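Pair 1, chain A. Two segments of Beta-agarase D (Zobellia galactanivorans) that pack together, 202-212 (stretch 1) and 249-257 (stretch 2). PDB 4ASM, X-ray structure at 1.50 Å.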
# COMPACT_ATOMS: atom_id res chain seq x y z
N ALA A 202 -8.13 3.45 10.10
CA ALA A 202 -8.96 4.61 9.81
C ALA A 202 -8.77 5.72 10.86
O ALA A 202 -9.59 6.63 10.94
CB ALA A 202 -10.43 4.21 9.71
N ASP A 203 -7.72 5.62 11.67
CA ASP A 203 -7.37 6.73 12.55
C ASP A 203 -6.84 7.88 11.71
O ASP A 203 -6.21 7.68 10.65
CB ASP A 203 -6.40 6.34 13.68
CG ASP A 203 -5.09 5.74 13.20
OD1 ASP A 203 -5.12 4.70 12.48
OD2 ASP A 203 -4.02 6.26 13.59
N LEU A 204 -7.09 9.10 12.19
CA LEU A 204 -6.58 10.30 11.53
C LEU A 204 -5.08 10.18 11.24
O LEU A 204 -4.60 10.52 10.14
CB LEU A 204 -6.88 11.53 12.39
CG LEU A 204 -6.27 12.86 11.91
CD1 LEU A 204 -6.96 13.37 10.66
CD2 LEU A 204 -6.30 13.89 13.06
N ASN A 205 -4.32 9.69 12.22
CA ASN A 205 -2.86 9.62 12.08
C ASN A 205 -2.38 8.63 11.01
O ASN A 205 -1.22 8.70 10.60
CB ASN A 205 -2.21 9.32 13.43
CG ASN A 205 -2.18 10.52 14.37
OD1 ASN A 205 -2.53 11.66 13.99
ND2 ASN A 205 -1.74 10.28 15.61
N SER A 206 -3.26 7.74 10.54
CA SER A 206 -2.84 6.82 9.48
C SER A 206 -2.71 7.53 8.14
O SER A 206 -2.12 6.99 7.20
CB SER A 206 -3.79 5.61 9.35
OG SER A 206 -5.03 5.95 8.78
N TRP A 207 -3.29 8.72 8.04
CA TRP A 207 -3.14 9.57 6.86
C TRP A 207 -1.98 10.51 7.19
O TRP A 207 -2.17 11.60 7.76
CB TRP A 207 -4.46 10.26 6.53
CG TRP A 207 -5.47 9.25 6.09
CD1 TRP A 207 -6.32 8.51 6.90
CD2 TRP A 207 -5.71 8.80 4.75
NE1 TRP A 207 -7.07 7.65 6.13
CE2 TRP A 207 -6.72 7.81 4.81
CE3 TRP A 207 -5.18 9.16 3.49
CZ2 TRP A 207 -7.22 7.17 3.67
CZ3 TRP A 207 -5.68 8.51 2.34
CH2 TRP A 207 -6.69 7.53 2.46
N TRP A 208 -0.77 10.06 6.88
CA TRP A 208 0.44 10.70 7.36
C TRP A 208 0.87 11.84 6.45
O TRP A 208 0.80 11.76 5.22
CB TRP A 208 1.55 9.64 7.48
CG TRP A 208 2.82 10.27 7.89
CD1 TRP A 208 3.20 10.61 9.16
CD2 TRP A 208 3.86 10.72 7.02
NE1 TRP A 208 4.43 11.23 9.13
CE2 TRP A 208 4.86 11.30 7.83
CE3 TRP A 208 4.05 10.66 5.63
CZ2 TRP A 208 6.04 11.85 7.29
CZ3 TRP A 208 5.22 11.20 5.10
CH2 TRP A 208 6.19 11.79 5.93
N GLY A 209 1.34 12.93 7.06
CA GLY A 209 1.84 14.05 6.29
C GLY A 209 2.96 14.79 7.02
O GLY A 209 3.40 14.37 8.09
N LYS A 210 3.42 15.88 6.40
CA LYS A 210 4.58 16.62 6.88
C LYS A 210 4.36 18.07 6.55
O LYS A 210 4.00 18.39 5.43
CB LYS A 210 5.79 16.09 6.12
CG LYS A 210 7.12 16.60 6.55
CD LYS A 210 8.18 15.78 5.81
CE LYS A 210 9.48 16.52 5.72
NZ LYS A 210 10.27 16.01 4.55
N ASN A 211 4.60 18.96 7.51
CA ASN A 211 4.48 20.39 7.23
C ASN A 211 5.32 20.80 6.03
O ASN A 211 6.48 20.40 5.92
CB ASN A 211 4.94 21.20 8.44
CG ASN A 211 3.96 21.19 9.60
OD1 ASN A 211 4.36 21.35 10.76
ND2 ASN A 211 2.69 21.03 9.31
N GLY A 212 4.73 21.60 5.16
CA GLY A 212 5.40 22.11 3.97
C GLY A 212 5.25 21.23 2.73
O GLY A 212 5.65 21.64 1.63
N ALA A 249 -1.71 -0.66 19.95
CA ALA A 249 -1.26 0.72 20.13
C ALA A 249 -0.56 1.23 18.90
O ALA A 249 -0.05 0.45 18.08
CB ALA A 249 -0.32 0.79 21.33
N VAL A 250 -0.50 2.55 18.80
CA VAL A 250 0.04 3.21 17.62
C VAL A 250 0.94 4.35 18.09
O VAL A 250 0.67 4.99 19.11
CB VAL A 250 -1.12 3.82 16.79
CG1 VAL A 250 -0.62 4.51 15.58
CG2 VAL A 250 -2.12 2.72 16.38
N GLN A 251 2.01 4.60 17.34
CA GLN A 251 2.74 5.86 17.49
C GLN A 251 2.97 6.42 16.11
O GLN A 251 3.26 5.65 15.18
CB GLN A 251 4.04 5.72 18.29
CG GLN A 251 5.23 5.16 17.57
CD GLN A 251 6.47 5.23 18.45
OE1 GLN A 251 7.47 5.89 18.14
NE2 GLN A 251 6.40 4.54 19.57
N THR A 252 2.76 7.71 15.94
CA THR A 252 2.98 8.32 14.62
C THR A 252 3.56 9.71 14.72
O THR A 252 3.31 10.44 15.69
CB THR A 252 1.82 8.05 13.57
OG1 THR A 252 1.57 9.14 12.67
CG2 THR A 252 0.61 7.44 14.19
N ARG A 253 4.42 10.03 13.75
CA ARG A 253 4.99 11.38 13.69
C ARG A 253 3.95 12.32 13.14
O ARG A 253 3.45 12.14 12.04
CB ARG A 253 6.23 11.40 12.81
CG ARG A 253 7.44 10.89 13.51
CD ARG A 253 8.70 11.35 12.77
NE ARG A 253 9.84 10.57 13.22
CZ ARG A 253 10.68 10.94 14.17
NH1 ARG A 253 10.51 12.10 14.81
NH2 ARG A 253 11.70 10.15 14.48
N LEU A 254 3.65 13.34 13.95
CA LEU A 254 2.75 14.41 13.58
C LEU A 254 3.37 15.29 12.51
O LEU A 254 4.52 15.12 12.11
CB LEU A 254 2.45 15.23 14.84
CG LEU A 254 1.76 14.41 15.95
CD1 LEU A 254 1.57 15.30 17.21
CD2 LEU A 254 0.44 13.78 15.47
N ALA A 255 2.59 16.26 12.05
CA ALA A 255 3.02 17.12 10.95
C ALA A 255 4.34 17.84 11.21
O ALA A 255 5.13 18.08 10.27
CB ALA A 255 1.94 18.11 10.62
N ASP A 256 4.58 18.18 12.47
CA ASP A 256 5.82 18.85 12.85
C ASP A 256 6.96 17.90 13.19
O ASP A 256 8.03 18.34 13.62
CB ASP A 256 5.59 19.85 14.00
CG ASP A 256 5.35 19.17 15.34
OD1 ASP A 256 5.16 17.94 15.39
OD2 ASP A 256 5.33 19.89 16.38
N GLY A 257 6.72 16.60 13.03
CA GLY A 257 7.75 15.59 13.26
C GLY A 257 7.70 14.96 14.64
O GLY A 257 8.38 13.96 14.91
O HOH W 1 5.60 13.96 9.84
O HOH W 2 1.52 13.29 10.23

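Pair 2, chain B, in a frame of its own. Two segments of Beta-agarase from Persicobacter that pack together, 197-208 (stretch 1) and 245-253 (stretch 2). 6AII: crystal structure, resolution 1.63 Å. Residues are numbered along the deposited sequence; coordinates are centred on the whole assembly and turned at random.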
# COMPACT_ATOMS: atom_id res chain seq x y z
N GLU B 197 -6.39 -8.50 18.29
CA GLU B 197 -7.68 -9.09 17.91
C GLU B 197 -7.56 -10.62 17.75
O GLU B 197 -8.55 -11.28 17.41
CB GLU B 197 -8.16 -8.46 16.62
CG GLU B 197 -8.50 -7.00 16.70
CD GLU B 197 -9.87 -6.67 17.29
OE1 GLU B 197 -10.50 -7.59 17.89
OE2 GLU B 197 -10.31 -5.52 17.09
N GLY B 198 -6.39 -11.19 17.98
CA GLY B 198 -6.19 -12.60 17.87
C GLY B 198 -5.97 -13.11 16.46
O GLY B 198 -6.20 -14.28 16.18
N VAL B 199 -5.44 -12.24 15.58
CA VAL B 199 -5.09 -12.66 14.25
C VAL B 199 -3.62 -12.25 13.99
O VAL B 199 -3.35 -11.06 13.85
CB VAL B 199 -6.04 -12.06 13.19
CG1 VAL B 199 -5.71 -12.59 11.80
CG2 VAL B 199 -7.51 -12.31 13.50
N TYR B 200 -2.73 -13.24 13.97
CA TYR B 200 -1.30 -13.10 14.03
C TYR B 200 -0.65 -13.00 12.62
O TYR B 200 -1.24 -13.41 11.61
CB TYR B 200 -0.71 -14.25 14.86
CG TYR B 200 -1.33 -14.25 16.24
CD1 TYR B 200 -1.07 -13.22 17.11
CD2 TYR B 200 -2.21 -15.25 16.61
CE1 TYR B 200 -1.67 -13.18 18.36
CE2 TYR B 200 -2.82 -15.22 17.85
CZ TYR B 200 -2.57 -14.16 18.70
OH TYR B 200 -3.18 -14.17 19.93
N GLY B 201 0.57 -12.47 12.61
CA GLY B 201 1.39 -12.51 11.41
C GLY B 201 1.17 -11.32 10.49
O GLY B 201 1.82 -11.26 9.44
N THR B 202 0.35 -10.33 10.86
CA THR B 202 0.01 -9.24 9.93
C THR B 202 1.24 -8.37 9.62
O THR B 202 1.23 -7.64 8.61
CB THR B 202 -1.13 -8.35 10.45
OG1 THR B 202 -0.69 -7.77 11.69
CG2 THR B 202 -2.43 -9.10 10.59
N TRP B 203 2.28 -8.33 10.44
CA TRP B 203 3.44 -7.53 10.11
C TRP B 203 4.52 -8.51 9.61
O TRP B 203 5.23 -9.19 10.36
CB TRP B 203 3.93 -6.76 11.33
CG TRP B 203 3.06 -5.59 11.69
CD1 TRP B 203 1.96 -5.55 12.50
CD2 TRP B 203 3.18 -4.28 11.14
NE1 TRP B 203 1.42 -4.30 12.52
CE2 TRP B 203 2.15 -3.49 11.70
CE3 TRP B 203 4.04 -3.70 10.20
CZ2 TRP B 203 1.98 -2.17 11.35
CZ3 TRP B 203 3.86 -2.39 9.84
CH2 TRP B 203 2.86 -1.62 10.45
N TYR B 204 4.48 -8.68 8.31
CA TYR B 204 5.38 -9.66 7.62
C TYR B 204 6.83 -9.18 7.67
O TYR B 204 7.16 -8.02 7.40
CB TYR B 204 4.98 -9.77 6.15
CG TYR B 204 5.82 -10.76 5.37
CD1 TYR B 204 5.51 -12.07 5.42
CD2 TYR B 204 6.96 -10.34 4.72
CE1 TYR B 204 6.29 -13.03 4.78
CE2 TYR B 204 7.73 -11.26 4.02
CZ TYR B 204 7.38 -12.59 4.08
OH TYR B 204 8.18 -13.55 3.51
N TYR B 205 7.75 -10.12 7.98
CA TYR B 205 9.19 -9.84 7.81
C TYR B 205 9.90 -11.20 7.65
O TYR B 205 9.28 -12.23 7.80
CB TYR B 205 9.83 -8.97 8.91
CG TYR B 205 10.04 -9.66 10.23
CD1 TYR B 205 8.98 -9.86 11.11
CD2 TYR B 205 11.31 -10.07 10.58
CE1 TYR B 205 9.17 -10.51 12.33
CE2 TYR B 205 11.52 -10.67 11.83
CZ TYR B 205 10.47 -10.83 12.70
OH TYR B 205 10.60 -11.47 13.92
N GLU B 206 11.14 -11.13 7.22
CA GLU B 206 12.00 -12.31 6.99
C GLU B 206 13.28 -12.13 7.78
O GLU B 206 13.94 -11.06 7.70
CB GLU B 206 12.31 -12.43 5.52
CG GLU B 206 11.10 -12.75 4.71
CD GLU B 206 11.38 -12.74 3.21
OE1 GLU B 206 12.56 -12.64 2.85
OE2 GLU B 206 10.43 -12.82 2.44
N ASN B 207 13.63 -13.16 8.58
CA ASN B 207 14.88 -13.15 9.27
C ASN B 207 16.03 -12.86 8.31
O ASN B 207 16.11 -13.53 7.24
CB ASN B 207 15.13 -14.52 9.94
CG ASN B 207 16.47 -14.65 10.66
OD1 ASN B 207 17.59 -14.73 10.07
ND2 ASN B 207 16.37 -14.58 11.96
N GLY B 208 16.86 -11.85 8.63
CA GLY B 208 18.00 -11.47 7.85
C GLY B 208 17.79 -10.27 6.97
O GLY B 208 18.77 -9.64 6.54
N ASN B 245 -10.43 -19.08 9.21
CA ASN B 245 -9.12 -19.71 9.15
C ASN B 245 -8.13 -18.70 8.51
O ASN B 245 -8.57 -17.81 7.77
CB ASN B 245 -9.10 -20.92 8.23
CG ASN B 245 -9.96 -22.04 8.80
OD1 ASN B 245 -10.08 -22.19 10.01
ND2 ASN B 245 -10.60 -22.80 7.94
N TYR B 246 -6.87 -18.86 8.88
CA TYR B 246 -5.85 -18.06 8.18
C TYR B 246 -4.53 -18.79 8.29
O TYR B 246 -4.34 -19.63 9.20
CB TYR B 246 -5.75 -16.64 8.74
CG TYR B 246 -5.22 -16.45 10.14
CD1 TYR B 246 -6.06 -16.69 11.21
CD2 TYR B 246 -3.91 -16.05 10.43
CE1 TYR B 246 -5.63 -16.56 12.51
CE2 TYR B 246 -3.44 -15.99 11.72
CZ TYR B 246 -4.33 -16.19 12.77
OH TYR B 246 -3.93 -16.06 14.06
N SER B 247 -3.59 -18.48 7.37
CA SER B 247 -2.31 -19.15 7.39
C SER B 247 -1.28 -18.19 6.81
O SER B 247 -1.64 -17.28 6.08
CB SER B 247 -2.32 -20.42 6.60
OG SER B 247 -2.84 -20.20 5.29
N TYR B 248 -0.02 -18.45 7.13
CA TYR B 248 1.02 -17.47 6.69
C TYR B 248 2.39 -18.07 6.89
O TYR B 248 2.56 -19.01 7.68
CB TYR B 248 0.92 -16.15 7.46
CG TYR B 248 1.18 -16.20 8.94
CD1 TYR B 248 0.17 -16.57 9.79
CD2 TYR B 248 2.41 -15.83 9.48
CE1 TYR B 248 0.35 -16.57 11.17
CE2 TYR B 248 2.61 -15.86 10.85
CZ TYR B 248 1.57 -16.24 11.69
OH TYR B 248 1.78 -16.25 13.06
N LEU B 249 3.38 -17.54 6.17
CA LEU B 249 4.81 -17.89 6.43
C LEU B 249 5.42 -16.93 7.44
O LEU B 249 5.32 -15.70 7.26
CB LEU B 249 5.59 -17.79 5.11
CG LEU B 249 5.16 -18.78 4.05
CD1 LEU B 249 6.09 -18.69 2.83
CD2 LEU B 249 5.16 -20.21 4.60
N ASP B 250 5.96 -17.50 8.53
CA ASP B 250 6.55 -16.70 9.58
C ASP B 250 7.95 -16.27 9.15
O ASP B 250 8.39 -16.53 8.06
CB ASP B 250 6.39 -17.44 10.90
CG ASP B 250 7.49 -18.41 11.26
OD1 ASP B 250 8.42 -18.57 10.45
OD2 ASP B 250 7.41 -18.94 12.41
N PRO B 251 8.60 -15.51 9.99
CA PRO B 251 9.87 -14.89 9.63
C PRO B 251 11.01 -15.88 9.47
O PRO B 251 12.00 -15.55 8.85
CB PRO B 251 10.23 -13.95 10.75
CG PRO B 251 8.93 -13.65 11.40
CD PRO B 251 8.07 -14.87 11.21
N ASP B 252 10.79 -17.10 9.99
CA ASP B 252 11.75 -18.16 9.82
C ASP B 252 11.36 -19.11 8.70
O ASP B 252 11.95 -20.18 8.47
CB ASP B 252 11.85 -18.93 11.13
CG ASP B 252 12.35 -18.09 12.29
OD1 ASP B 252 13.25 -17.24 12.11
OD2 ASP B 252 11.69 -18.19 13.37
N GLY B 253 10.32 -18.72 7.91
CA GLY B 253 9.88 -19.53 6.79
C GLY B 253 8.91 -20.65 7.14
O GLY B 253 8.54 -21.47 6.30
O HOH W 3 -5.41 -17.39 15.94
O HOH W 4 8.99 -16.05 5.47
O HOH W 5 6.69 -13.36 8.35
O HOH W 6 13.58 -14.73 12.96

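The two pairs share one backbone frame: 14 central residues superpose with an RMSD of 0.5 Å. In each, a short strand that runs on into loop lies beside a second strand ending in a type I turn, Leu254(A) to Gly257(A) in pair 1 and Asp250(B) to Gly253(B) in pair 2. The turn is closed by the same backbone hydrogen bond, from Gly257(A) N to Leu254(A) O (2.8 Å) and from Gly253(B) N to Asp250(B) O (2.9 Å). The closing glycines match and have positive phi, at which a CB would be jammed against the preceding carbonyl oxygen.

The turn supplies the direct hydrogen bond that the two pairs have in common. Asn211(A) N donates to Ala255(A) O at 2.9 Å, and the matching Asn207(B) N donates to Pro251(B) O at 2.9 Å, both nearly linear. Because these bonds use main-chain atoms, they persist although the residue supplying the carbonyl differs. The asparagine side chains diverge: chi1 is m in Asn211(A), whose ND2 lies 3.3 Å from Ala255(A) CB, but t in Asn207(B), where a water links ND2 to Asp252(B) OD1.

Next to this tie, Gly209(A) matches Tyr205(B), and Ala255(A) matches Pro251(B). Pair 1 has no side chain at Gly209(A), and a water donates to both Gly209(A) O and Leu254(A) O (2.8 Å each) and so bridges the backbones. In pair 2 the proline ring packs over one face of Tyr205(B), with Pro251(B) CG 3.6 Å from the ring centroid in a CH-pi contact. A water also bridges the stretches in pair 2, but from Tyr205(B) O to Leu249(B) O, the position of Arg253(A).

Trp208(A) and Tyr204(B) have side-chain centres 0.1 Å apart and both adopt chi1 t. The indole brings Trp208(A) NE1 to 3.2 Å from Arg253(A) O; the phenol instead places Tyr204(B) CE1 3.8 Å from Leu249(B) O, and Tyr204(B) OH donates to Glu206(B) OE2 at 2.6 Å.

Farther along, bulk changes sides. Asn205(A) points toward Thr252(A), its CB 3.5 Å from Thr252(A) CG2. The matching Gly201(B) leaves room for the larger Tyr248(B), whose ring face receives Gly201(B) CA 3.9 Å from its centroid; an ideal CB would lie 2.6 Å from Tyr248(B) CE2, a clash. Two residues earlier on the strand, Val250(A) reaches only Asp203(A), with Val250(A) CG1 4.3 Å from Asp203(A) OD2. Its counterpart Tyr246(B) is simply larger and meets residues of stretch 1 that have no matched position in pair 1: it accepts a hydrogen bond from Tyr200(B) N to Tyr246(B) OH at 3.1 Å and carries Val199(B) CG1 over its ring face. Pair 2 buries more surface, 527 against 432 Å².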